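Side-chain contacts in virulence protein vsdE (Salmonella enterica, PDB 5LQ6), which acts as a cysteine hydrolase effector that suppresses host immune responses and contributes to bacterial virulence: residues Ala169-Glu174 with Pro179-Ile184; Lys134-Arg139 with Phe148-Glu153; Asp56-Met61 with Tyr85-Arg90. The protein carries 4 engineered substitutions. All coordinates share one frame; numbering follows the deposited sequence. Where two conformers were deposited one is given.

Contact 1. Residues Ala169-Glu174 with Pro179-Ile184; sequences AVVISE and PYVQFI. Engineered in segment 169-174: Ser-173 (natural residue Cys).
Val-170 pairs with Gln-182 and Ile-172 with Tyr-180 through two backbone hydrogen bonds each. Val-170 N reaches Gln-182 O at 3.0 Å, and Gln-182 N returns to Val-170 O at 2.8 Å. Ala-169 with Phe-183 and Val-171 with Val-181 are the non-hydrogen-bonded pairs. Together they make an antiparallel beta hairpin. Strand 180-184 is one of the two outermost strands of the sheet, in a fold consistent with papain-like cysteine peptidases.

Apolar contacts follow the two faces. On the face bearing Ala-169 and Val-171, Ala-169 CB meets Phe-183 CD1 at 3.8 Å, and Val-171 CG1 meets Pro-179 CB at 3.7 Å. Helix 129-143 covers this face. On the Val-170 face, Ile-172 CB sits over one face of the Tyr-180 ring near its rim, a CH-pi contact. Ile-172 CD1 lies alongside Gln-182 CB at 3.5 Å.

The side-chain polar contact lies at the turn end of the hairpin. Tyr-180 CG sits between the backbone N and the carbonyl carbon (chi1 64°), which lays the ring over Ile-172. Tyr-180 OH donates to Glu-174 OE2 at 2.7 Å, from above the carboxylate plane. Glu-174 OE1 forms a salt bridge with Lys-177. The engineered Ser-173 bonds through OG to Tyr-140.

Contact 2. Residues Lys134-Arg139 with Phe148-Glu153; sequences KEILNR and FIISAE
Helix-on-sheet packing brings Ile-136 of helix 129-143 against Phe-148 of strand 147-157. The two segments run nearly antiparallel, with their axes 11.4 Å apart at closest approach. Phe-148 is the main residue on the strand side. Its ring takes Ile-136 on one face. Ile-136 CG1 stands 4.1 Å from the centroid of the Phe-148 ring, 20° off the ring normal, so this is a CH-pi contact over the face. It lies toward the rim rather than over the centre. The second branch, Ile-136 CG2, touches Phe-148 CE1 at 3.5 Å. The two side chains point in opposing directions and overlap along their lengths.

Ile-136 CD1 continues past the ring and meets Ile-150 CD1 tip to tip at 3.9 Å. Ile-150 CG1 lies beside the backbone N and the chain bends at chi2 (-62°), which brings CD1 to the helix. In the sheet, strand 147-157 lies between strands 163-172 and 209-212. Ile-150 lies close to, but not in contact with, Cys-76, His-165 and Asp-185, whose arrangement is consistent with a catalytic triad of a papain-like cysteine hydrolase.

Arg-139 meets the ring at CE2, obliquely. Arg-139 CD lies 3.8 Å from Phe-148 CE2, and the guanidinium plane is nearly perpendicular to the ring. Arg-139 NE is held one helical turn back by Glu-135 OE2, a straight salt-bridge bond of 3.0 Å. The carboxylate oxygen is met on its anti side. This bond should limit rotation of the extended arginine chain beside the ring.

Contact 3. Residues Asp56-Met61 with Tyr85-Arg90; sequences DNLKQM and YNIHHR
Asn-86 is the first residue of 85-90 to meet the other helix. Met-61 CE lies 3.8 Å from Asn-86 CB and 3.4 Å from Asn-86 O. The methyl group sits over the face of the Asn-86 to Ile-87 peptide group. Met-61 is extended as far as SD and then turns at chi3 (84°), which brings CE down onto that peptide. The amide of Asn-86 also reaches the first helix through one water. The water donates to Met-61 O at 2.8 Å and accepts from Asn-86 ND2 at 2.8 Å. That amide nitrogen also bonds to Leu-94 O.

Ile-87 comes next. Ile-87 CG1 is 4.1 Å from Met-61 CE, and Ile-87 CD1 is 4.4 Å from Leu-58 CD2, a looser contact. This is the packing of helix 55-65 on helix 76-89, with the segment axes at 136°. Leu-58 and Ile-87 also both touch Val-170 of the sheet.

At Arg-90 the helix has ended in a Schellman motif, with positive phi (50°). Arg-90 N and Arg-90 NH1 both bond to Ile-87 O, reaching it from opposite faces of the carbonyl plane. Arg-90 NH1 is 2.8 Å from Ile-87 O, which lies in the guanidinium plane. Just ahead of helix 55-65, the carbonyl oxygens of Pro-50 and Gln-51 accept bonds from Arg-90 NE and NH2.

How the contacts relate
From the N terminus, contact 3 closes first, bringing helix 76-89 back to helix 55-65 across 23 intervening residues. Contact 2 follows, folding strand 147-157 onto helix 129-143. Contact 1 closes last and is the shortest loop, a hairpin with four residues between its segments. The three are in series along the chain; none nests in or crosses another. Contacts 1 and 2 share the sheet, and Ile-136 packs on Ala-169 and Val-171. Contact 3 meets the other face of the hairpin, where Leu-58 packs on Ile-172 and Ile-184. Helices 129-143 and 55-65 lie on opposite faces of the hairpin, and contacts 2 and 3 do not touch.

Contact 1. Residues Ala169-Glu174 with Pro179-Ile184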
loop_
_atom_site.group_PDB
_atom_site.type_symbol
_atom_site.label_atom_id
_atom_site.label_comp_id
_atom_site.label_asym_id
_atom_site.label_seq_id
_atom_site.Cartn_x
_atom_site.Cartn_y
_atom_site.Cartn_z
ATOM N N ALA A 169 -1.579 -5.226 -1.791
ATOM C CA ALA A 169 -2.113 -6.527 -2.154
ATOM C C ALA A 169 -3.602 -6.518 -1.752
ATOM O O ALA A 169 -3.954 -6.087 -0.642
ATOM C CB ALA A 169 -1.380 -7.638 -1.468
ATOM N N VAL A 170 -4.463 -6.997 -2.648
ATOM C CA VAL A 170 -5.879 -7.113 -2.387
ATOM C C VAL A 170 -6.363 -8.478 -2.817
ATOM O O VAL A 170 -6.019 -8.955 -3.890
ATOM C CB VAL A 170 -6.686 -6.022 -3.093
ATOM C CG1 VAL A 170 -8.194 -6.150 -2.910
ATOM C CG2 VAL A 170 -6.285 -4.618 -2.621
ATOM N N VAL A 171 -7.176 -9.087 -1.982
ATOM C CA VAL A 171 -7.837 -10.370 -2.339
ATOM C C VAL A 171 -9.061 -10.084 -3.176
ATOM O O VAL A 171 -9.944 -9.281 -2.792
ATOM C CB VAL A 171 -8.217 -11.154 -1.065
ATOM C CG1 VAL A 171 -8.954 -12.433 -1.429
ATOM C CG2 VAL A 171 -7.013 -11.443 -0.202
ATOM N N ILE A 172 -9.086 -10.699 -4.342
ATOM C CA ILE A 172 -10.174 -10.560 -5.314
ATOM C C ILE A 172 -10.991 -11.836 -5.303
ATOM O O ILE A 172 -10.432 -12.911 -5.445
ATOM C CB ILE A 172 -9.663 -10.288 -6.740
ATOM C CG1 ILE A 172 -8.783 -9.031 -6.756
ATOM C CG2 ILE A 172 -10.852 -10.177 -7.713
ATOM C CD1 ILE A 172 -8.266 -8.650 -8.130
ATOM N N SER A 173 -12.309 -11.660 -5.153
ATOM C CA SER A 173 -13.257 -12.777 -5.185
ATOM C C SER A 173 -14.198 -12.632 -6.369
ATOM O O SER A 173 -15.116 -11.799 -6.335
ATOM C CB SER A 173 -14.015 -12.809 -3.856
ATOM O OG SER A 173 -13.127 -13.138 -2.822
ATOM N N GLU A 174 -13.940 -13.401 -7.416
ATOM C CA GLU A 174 -14.723 -13.432 -8.654
ATOM C C GLU A 174 -15.710 -14.576 -8.556
ATOM O O GLU A 174 -15.497 -15.550 -7.881
ATOM C CB GLU A 174 -13.797 -13.606 -9.884
ATOM C CG GLU A 174 -12.964 -12.344 -10.185
ATOM C CD GLU A 174 -11.832 -12.533 -11.213
ATOM O OE1 GLU A 174 -11.690 -13.631 -11.814
ATOM O OE2 GLU A 174 -11.063 -11.535 -11.482
ATOM N N PRO A 179 -10.809 -17.216 -4.138
ATOM C CA PRO A 179 -10.181 -15.888 -3.932
ATOM C C PRO A 179 -8.699 -15.961 -4.274
ATOM O O PRO A 179 -8.032 -16.991 -4.015
ATOM C CB PRO A 179 -10.398 -15.640 -2.445
ATOM C CG PRO A 179 -11.707 -16.366 -2.129
ATOM C CD PRO A 179 -11.644 -17.612 -2.983
ATOM N N TYR A 180 -8.178 -14.885 -4.860
ATOM C CA TYR A 180 -6.780 -14.828 -5.186
ATOM C C TYR A 180 -6.213 -13.497 -4.774
ATOM O O TYR A 180 -6.926 -12.493 -4.675
ATOM C CB TYR A 180 -6.520 -15.103 -6.682
ATOM C CG TYR A 180 -7.082 -14.105 -7.629
ATOM C CD1 TYR A 180 -6.355 -12.975 -8.004
ATOM C CD2 TYR A 180 -8.318 -14.261 -8.214
ATOM C CE1 TYR A 180 -6.846 -12.044 -8.869
ATOM C CE2 TYR A 180 -8.833 -13.323 -9.082
ATOM C CZ TYR A 180 -8.094 -12.228 -9.467
ATOM O OH TYR A 180 -8.578 -11.317 -10.368
ATOM N N VAL A 181 -4.892 -13.485 -4.543
ATOM C CA VAL A 181 -4.203 -12.230 -4.214
ATOM C C VAL A 181 -3.776 -11.512 -5.494
ATOM O O VAL A 181 -3.103 -12.087 -6.330
ATOM C CB VAL A 181 -2.953 -12.498 -3.369
ATOM C CG1 VAL A 181 -2.208 -11.218 -3.028
ATOM C CG2 VAL A 181 -3.348 -13.203 -2.103
ATOM N N GLN A 182 -4.241 -10.265 -5.628
ATOM C CA GLN A 182 -3.739 -9.381 -6.639
ATOM C C GLN A 182 -2.742 -8.405 -6.026
ATOM O O GLN A 182 -3.135 -7.528 -5.260
ATOM C CB GLN A 182 -4.857 -8.643 -7.328
ATOM C CG GLN A 182 -4.420 -7.707 -8.433
ATOM C CD GLN A 182 -3.813 -8.447 -9.587
ATOM O OE1 GLN A 182 -4.520 -9.264 -10.242
ATOM N NE2 GLN A 182 -2.508 -8.306 -9.798
ATOM N N PHE A 183 -1.482 -8.556 -6.384
ATOM C CA PHE A 183 -0.487 -7.509 -6.060
ATOM C C PHE A 183 -0.725 -6.318 -6.913
ATOM O O PHE A 183 -1.063 -6.431 -8.107
ATOM C CB PHE A 183 0.913 -8.077 -6.148
ATOM C CG PHE A 183 1.204 -9.109 -5.086
ATOM C CD1 PHE A 183 1.377 -8.733 -3.789
ATOM C CD2 PHE A 183 1.295 -10.472 -5.382
ATOM C CE1 PHE A 183 1.662 -9.653 -2.770
ATOM C CE2 PHE A 183 1.568 -11.376 -4.372
ATOM C CZ PHE A 183 1.753 -10.971 -3.080
ATOM N N ILE A 184 -0.533 -5.144 -6.308
ATOM C CA ILE A 184 -0.751 -3.854 -6.969
ATOM C C ILE A 184 0.473 -2.992 -6.672
ATOM O O ILE A 184 0.817 -2.797 -5.520
ATOM C CB ILE A 184 -2.011 -3.132 -6.511
ATOM C CG1 ILE A 184 -3.226 -4.021 -6.600
ATOM C CG2 ILE A 184 -2.196 -1.863 -7.290
ATOM C CD1 ILE A 184 -4.320 -3.604 -5.665
#

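Contact 2. Residues Lys134-Arg139 with Phe148-Glu153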
loop_
_atom_site.group_PDB
_atom_site.type_symbol
_atom_site.label_atom_id
_atom_site.label_comp_id
_atom_site.label_asym_id
_atom_site.label_seq_id
_atom_site.Cartn_x
_atom_site.Cartn_y
_atom_site.Cartn_z
ATOM N N LYS A 134 0.541 -16.436 0.854
ATOM C CA LYS A 134 -0.088 -17.450 1.708
ATOM C C LYS A 134 -0.639 -16.830 2.973
ATOM O O LYS A 134 -1.776 -17.137 3.410
ATOM C CB LYS A 134 0.975 -18.516 2.081
ATOM C CG LYS A 134 0.435 -19.590 3.009
ATOM C CD LYS A 134 1.523 -20.574 3.392
ATOM C CE LYS A 134 1.225 -21.212 4.748
ATOM N NZ LYS A 134 2.080 -22.409 5.025
ATOM N N GLU A 135 0.094 -15.912 3.592
ATOM C CA GLU A 135 -0.345 -15.280 4.823
ATOM C C GLU A 135 -1.606 -14.457 4.586
ATOM O O GLU A 135 -2.515 -14.445 5.396
ATOM C CB GLU A 135 0.755 -14.391 5.398
ATOM C CG GLU A 135 0.409 -13.515 6.585
ATOM C CD GLU A 135 0.064 -14.311 7.837
ATOM O OE1 GLU A 135 0.396 -15.528 7.904
ATOM O OE2 GLU A 135 -0.538 -13.699 8.769
ATOM N N ILE A 136 -1.629 -13.738 3.455
ATOM C CA ILE A 136 -2.773 -12.925 3.123
ATOM C C ILE A 136 -3.977 -13.831 2.870
ATOM O O ILE A 136 -5.092 -13.509 3.354
ATOM C CB ILE A 136 -2.473 -12.037 1.907
ATOM C CG1 ILE A 136 -1.580 -10.899 2.388
ATOM C CG2 ILE A 136 -3.780 -11.512 1.317
ATOM C CD1 ILE A 136 -1.003 -10.069 1.269
ATOM N N LEU A 137 -3.780 -14.912 2.106
ATOM C CA LEU A 137 -4.923 -15.848 1.899
ATOM C C LEU A 137 -5.415 -16.433 3.183
ATOM O O LEU A 137 -6.623 -16.651 3.351
ATOM C CB LEU A 137 -4.588 -16.893 0.883
ATOM C CG LEU A 137 -4.448 -16.405 -0.551
ATOM C CD1 LEU A 137 -3.789 -17.477 -1.428
ATOM C CD2 LEU A 137 -5.776 -15.872 -1.106
ATOM N N ASN A 138 -4.518 -16.682 4.112
ATOM C CA ASN A 138 -4.949 -17.190 5.424
ATOM C C ASN A 138 -5.735 -16.171 6.219
ATOM O O ASN A 138 -6.789 -16.498 6.834
ATOM C CB ASN A 138 -3.766 -17.703 6.211
ATOM C CG ASN A 138 -4.185 -18.455 7.480
ATOM O OD1 ASN A 138 -4.911 -19.443 7.415
ATOM N ND2 ASN A 138 -3.784 -17.950 8.615
ATOM N N ARG A 139 -5.258 -14.943 6.268
ATOM C CA ARG A 139 -5.990 -13.898 6.927
ATOM C C ARG A 139 -7.387 -13.707 6.296
ATOM O O ARG A 139 -8.401 -13.484 7.014
ATOM C CB ARG A 139 -5.245 -12.566 6.955
ATOM C CG ARG A 139 -3.996 -12.553 7.802
ATOM C CD ARG A 139 -3.449 -11.144 7.874
ATOM N NE ARG A 139 -2.048 -11.092 8.299
ATOM C CZ ARG A 139 -1.429 -9.983 8.714
ATOM N NH1 ARG A 139 -2.076 -8.819 8.822
ATOM N NH2 ARG A 139 -0.162 -10.050 9.064
ATOM N N PHE A 148 -4.090 -4.965 1.981
ATOM C CA PHE A 148 -2.858 -4.899 2.737
ATOM C C PHE A 148 -1.833 -4.011 2.059
ATOM O O PHE A 148 -1.862 -3.845 0.844
ATOM C CB PHE A 148 -2.247 -6.288 2.925
ATOM C CG PHE A 148 -3.193 -7.311 3.519
ATOM C CD1 PHE A 148 -4.077 -7.998 2.699
ATOM C CD2 PHE A 148 -3.247 -7.455 4.897
ATOM C CE1 PHE A 148 -4.983 -8.883 3.255
ATOM C CE2 PHE A 148 -4.164 -8.367 5.443
ATOM C CZ PHE A 148 -5.009 -9.035 4.585
ATOM N N ILE A 149 -0.917 -3.472 2.853
ATOM C CA ILE A 149 0.274 -2.799 2.346
ATOM C C ILE A 149 1.456 -3.745 2.584
ATOM O O ILE A 149 1.596 -4.276 3.699
ATOM C CB ILE A 149 0.573 -1.435 2.983
ATOM C CG1 ILE A 149 -0.629 -0.495 2.855
ATOM C CG2 ILE A 149 1.802 -0.796 2.374
ATOM C CD1 ILE A 149 -0.491 0.814 3.666
ATOM N N ILE A 150 2.279 -3.927 1.561
ATOM C CA ILE A 150 3.450 -4.797 1.672
ATOM C C ILE A 150 4.672 -3.937 1.709
ATOM O O ILE A 150 4.808 -3.004 0.884
ATOM C CB ILE A 150 3.557 -5.764 0.500
ATOM C CG1 ILE A 150 2.204 -6.373 0.138
ATOM C CG2 ILE A 150 4.638 -6.810 0.741
ATOM C CD1 ILE A 150 1.586 -7.184 1.194
ATOM N N SER A 151 5.608 -4.191 2.606
ATOM C CA SER A 151 6.906 -3.516 2.650
ATOM C C SER A 151 7.981 -4.559 2.410
ATOM O O SER A 151 8.041 -5.577 3.131
ATOM C CB SER A 151 7.113 -2.853 4.014
ATOM O OG SER A 151 6.195 -1.846 4.256
ATOM N N ALA A 152 8.787 -4.345 1.380
ATOM C CA ALA A 152 9.876 -5.244 1.023
ATOM C C ALA A 152 11.191 -4.554 1.298
ATOM O O ALA A 152 11.386 -3.375 1.024
ATOM C CB ALA A 152 9.773 -5.633 -0.395
ATOM N N GLU A 153 12.138 -5.299 1.852
ATOM C CA GLU A 153 13.439 -4.724 2.081
ATOM C C GLU A 153 14.391 -4.657 0.923
ATOM O O GLU A 153 15.212 -3.754 0.858
ATOM C CB GLU A 153 14.098 -5.424 3.265
ATOM C CG GLU A 153 13.494 -4.933 4.582
ATOM C CD GLU A 153 14.201 -3.724 5.170
ATOM O OE1 GLU A 153 14.626 -2.820 4.394
ATOM O OE2 GLU A 153 14.330 -3.694 6.420
#

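Contact 3. Residues Asp56-Met61 with Tyr85-Arg90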
loop_
_atom_site.group_PDB
_atom_site.type_symbol
_atom_site.label_atom_id
_atom_site.label_comp_id
_atom_site.label_asym_id
_atom_site.label_seq_id
_atom_site.Cartn_x
_atom_site.Cartn_y
_atom_site.Cartn_z
ATOM N N ASP A 56 -10.606 -4.908 -12.413
ATOM C CA ASP A 56 -10.632 -3.679 -13.156
ATOM C C ASP A 56 -10.813 -2.452 -12.238
ATOM O O ASP A 56 -10.227 -1.397 -12.479
ATOM C CB ASP A 56 -11.798 -3.706 -14.149
ATOM C CG ASP A 56 -11.828 -2.456 -14.959
ATOM O OD1 ASP A 56 -10.892 -2.296 -15.760
ATOM O OD2 ASP A 56 -12.726 -1.609 -14.712
ATOM N N ASN A 57 -11.611 -2.574 -11.202
ATOM C CA ASN A 57 -11.707 -1.532 -10.181
ATOM C C ASN A 57 -10.332 -1.201 -9.635
ATOM O O ASN A 57 -9.960 -0.022 -9.496
ATOM C CB ASN A 57 -12.617 -1.896 -8.988
ATOM C CG ASN A 57 -14.098 -2.039 -9.316
ATOM O OD1 ASN A 57 -14.784 -2.796 -8.633
ATOM N ND2 ASN A 57 -14.591 -1.285 -10.279
ATOM N N LEU A 58 -9.601 -2.242 -9.256
ATOM C CA LEU A 58 -8.269 -2.016 -8.703
ATOM C C LEU A 58 -7.319 -1.327 -9.664
ATOM O O LEU A 58 -6.488 -0.541 -9.260
ATOM C CB LEU A 58 -7.631 -3.343 -8.224
ATOM C CG LEU A 58 -8.278 -4.045 -7.081
ATOM C CD1 LEU A 58 -7.473 -5.345 -6.880
ATOM C CD2 LEU A 58 -8.242 -3.201 -5.822
ATOM N N LYS A 59 -7.402 -1.658 -10.951
ATOM C CA LYS A 59 -6.581 -0.979 -11.917
ATOM C C LYS A 59 -6.887 0.507 -11.911
ATOM O O LYS A 59 -5.982 1.346 -11.932
ATOM C CB LYS A 59 -6.835 -1.537 -13.338
ATOM C CG LYS A 59 -5.847 -1.071 -14.365
ATOM C CD LYS A 59 -6.209 -1.562 -15.763
ATOM C CE LYS A 59 -6.718 -3.003 -15.761
ATOM N NZ LYS A 59 -7.046 -3.450 -17.150
ATOM N N GLN A 60 -8.175 0.858 -11.933
ATOM C CA GLN A 60 -8.526 2.263 -11.964
ATOM C C GLN A 60 -8.081 2.995 -10.684
ATOM O O GLN A 60 -7.624 4.115 -10.741
ATOM C CB GLN A 60 -10.025 2.431 -12.183
ATOM C CG GLN A 60 -10.650 1.725 -13.403
ATOM C CD GLN A 60 -9.747 1.498 -14.624
ATOM O OE1 GLN A 60 -9.084 2.422 -15.153
ATOM N NE2 GLN A 60 -9.727 0.256 -15.095
ATOM N N MET A 61 -8.196 2.316 -9.553
ATOM C CA MET A 61 -7.762 2.898 -8.268
ATOM C C MET A 61 -6.256 3.108 -8.224
ATOM O O MET A 61 -5.759 4.128 -7.730
ATOM C CB MET A 61 -8.230 2.007 -7.111
ATOM C CG MET A 61 -9.732 2.007 -6.992
ATOM S SD MET A 61 -10.410 1.166 -5.574
ATOM C CE MET A 61 -10.272 2.492 -4.351
ATOM N N TYR A 85 -5.797 3.563 1.761
ATOM C CA TYR A 85 -6.873 4.396 2.265
ATOM C C TYR A 85 -8.074 4.432 1.319
ATOM O O TYR A 85 -9.208 4.275 1.765
ATOM C CB TYR A 85 -6.350 5.806 2.507
ATOM C CG TYR A 85 -7.346 6.838 3.007
ATOM C CD1 TYR A 85 -8.145 7.533 2.153
ATOM C CD2 TYR A 85 -7.444 7.066 4.354
ATOM C CE1 TYR A 85 -9.027 8.508 2.650
ATOM C CE2 TYR A 85 -8.304 8.055 4.863
ATOM C CZ TYR A 85 -9.091 8.735 3.973
ATOM O OH TYR A 85 -10.011 9.717 4.452
ATOM N N ASN A 86 -7.825 4.658 0.045
ATOM C CA ASN A 86 -8.892 4.711 -0.975
ATOM C C ASN A 86 -9.636 3.367 -1.037
ATOM O O ASN A 86 -10.861 3.312 -1.106
ATOM C CB ASN A 86 -8.330 5.071 -2.342
ATOM C CG ASN A 86 -7.840 6.514 -2.417
ATOM O OD1 ASN A 86 -8.071 7.282 -1.471
ATOM N ND2 ASN A 86 -7.131 6.843 -3.444
ATOM N N ILE A 87 -8.902 2.253 -1.006
ATOM C CA ILE A 87 -9.555 0.978 -1.018
ATOM C C ILE A 87 -10.448 0.808 0.205
ATOM O O ILE A 87 -11.609 0.367 0.088
ATOM C CB ILE A 87 -8.501 -0.180 -1.090
ATOM C CG1 ILE A 87 -7.854 -0.189 -2.444
ATOM C CG2 ILE A 87 -9.144 -1.540 -0.771
ATOM C CD1 ILE A 87 -6.558 -0.980 -2.468
ATOM N N HIS A 88 -9.952 1.193 1.386
ATOM C CA HIS A 88 -10.710 1.047 2.607
ATOM C C HIS A 88 -12.065 1.807 2.494
ATOM O O HIS A 88 -13.076 1.300 2.956
ATOM C CB HIS A 88 -9.909 1.578 3.788
ATOM C CG HIS A 88 -10.631 1.427 5.084
ATOM N ND1 HIS A 88 -10.633 0.240 5.785
ATOM C CD2 HIS A 88 -11.386 2.300 5.795
ATOM C CE1 HIS A 88 -11.357 0.395 6.885
ATOM N NE2 HIS A 88 -11.843 1.626 6.898
ATOM N N HIS A 89 -12.013 3.004 1.934
ATOM C CA HIS A 89 -13.212 3.871 1.845
ATOM C C HIS A 89 -13.989 3.634 0.592
ATOM O O HIS A 89 -15.031 4.274 0.380
ATOM C CB HIS A 89 -12.728 5.323 1.980
ATOM C CG HIS A 89 -12.280 5.655 3.360
ATOM N ND1 HIS A 89 -13.156 5.784 4.423
ATOM C CD2 HIS A 89 -11.038 5.793 3.887
ATOM C CE1 HIS A 89 -12.469 6.018 5.534
ATOM N NE2 HIS A 89 -11.184 6.042 5.236
ATOM N N ARG A 90 -13.534 2.716 -0.249
ATOM C CA ARG A 90 -14.145 2.444 -1.540
ATOM C C ARG A 90 -14.359 3.700 -2.339
ATOM O O ARG A 90 -15.391 3.879 -3.016
ATOM C CB ARG A 90 -15.463 1.641 -1.369
ATOM C CG ARG A 90 -15.290 0.248 -0.827
ATOM C CD ARG A 90 -14.456 -0.607 -1.788
ATOM N NE ARG A 90 -14.551 -2.026 -1.533
ATOM C CZ ARG A 90 -13.737 -2.731 -0.757
ATOM N NH1 ARG A 90 -12.737 -2.145 -0.096
ATOM N NH2 ARG A 90 -13.912 -4.048 -0.624
HETATM O O HOH W 1 -7.410 4.999 -5.598
#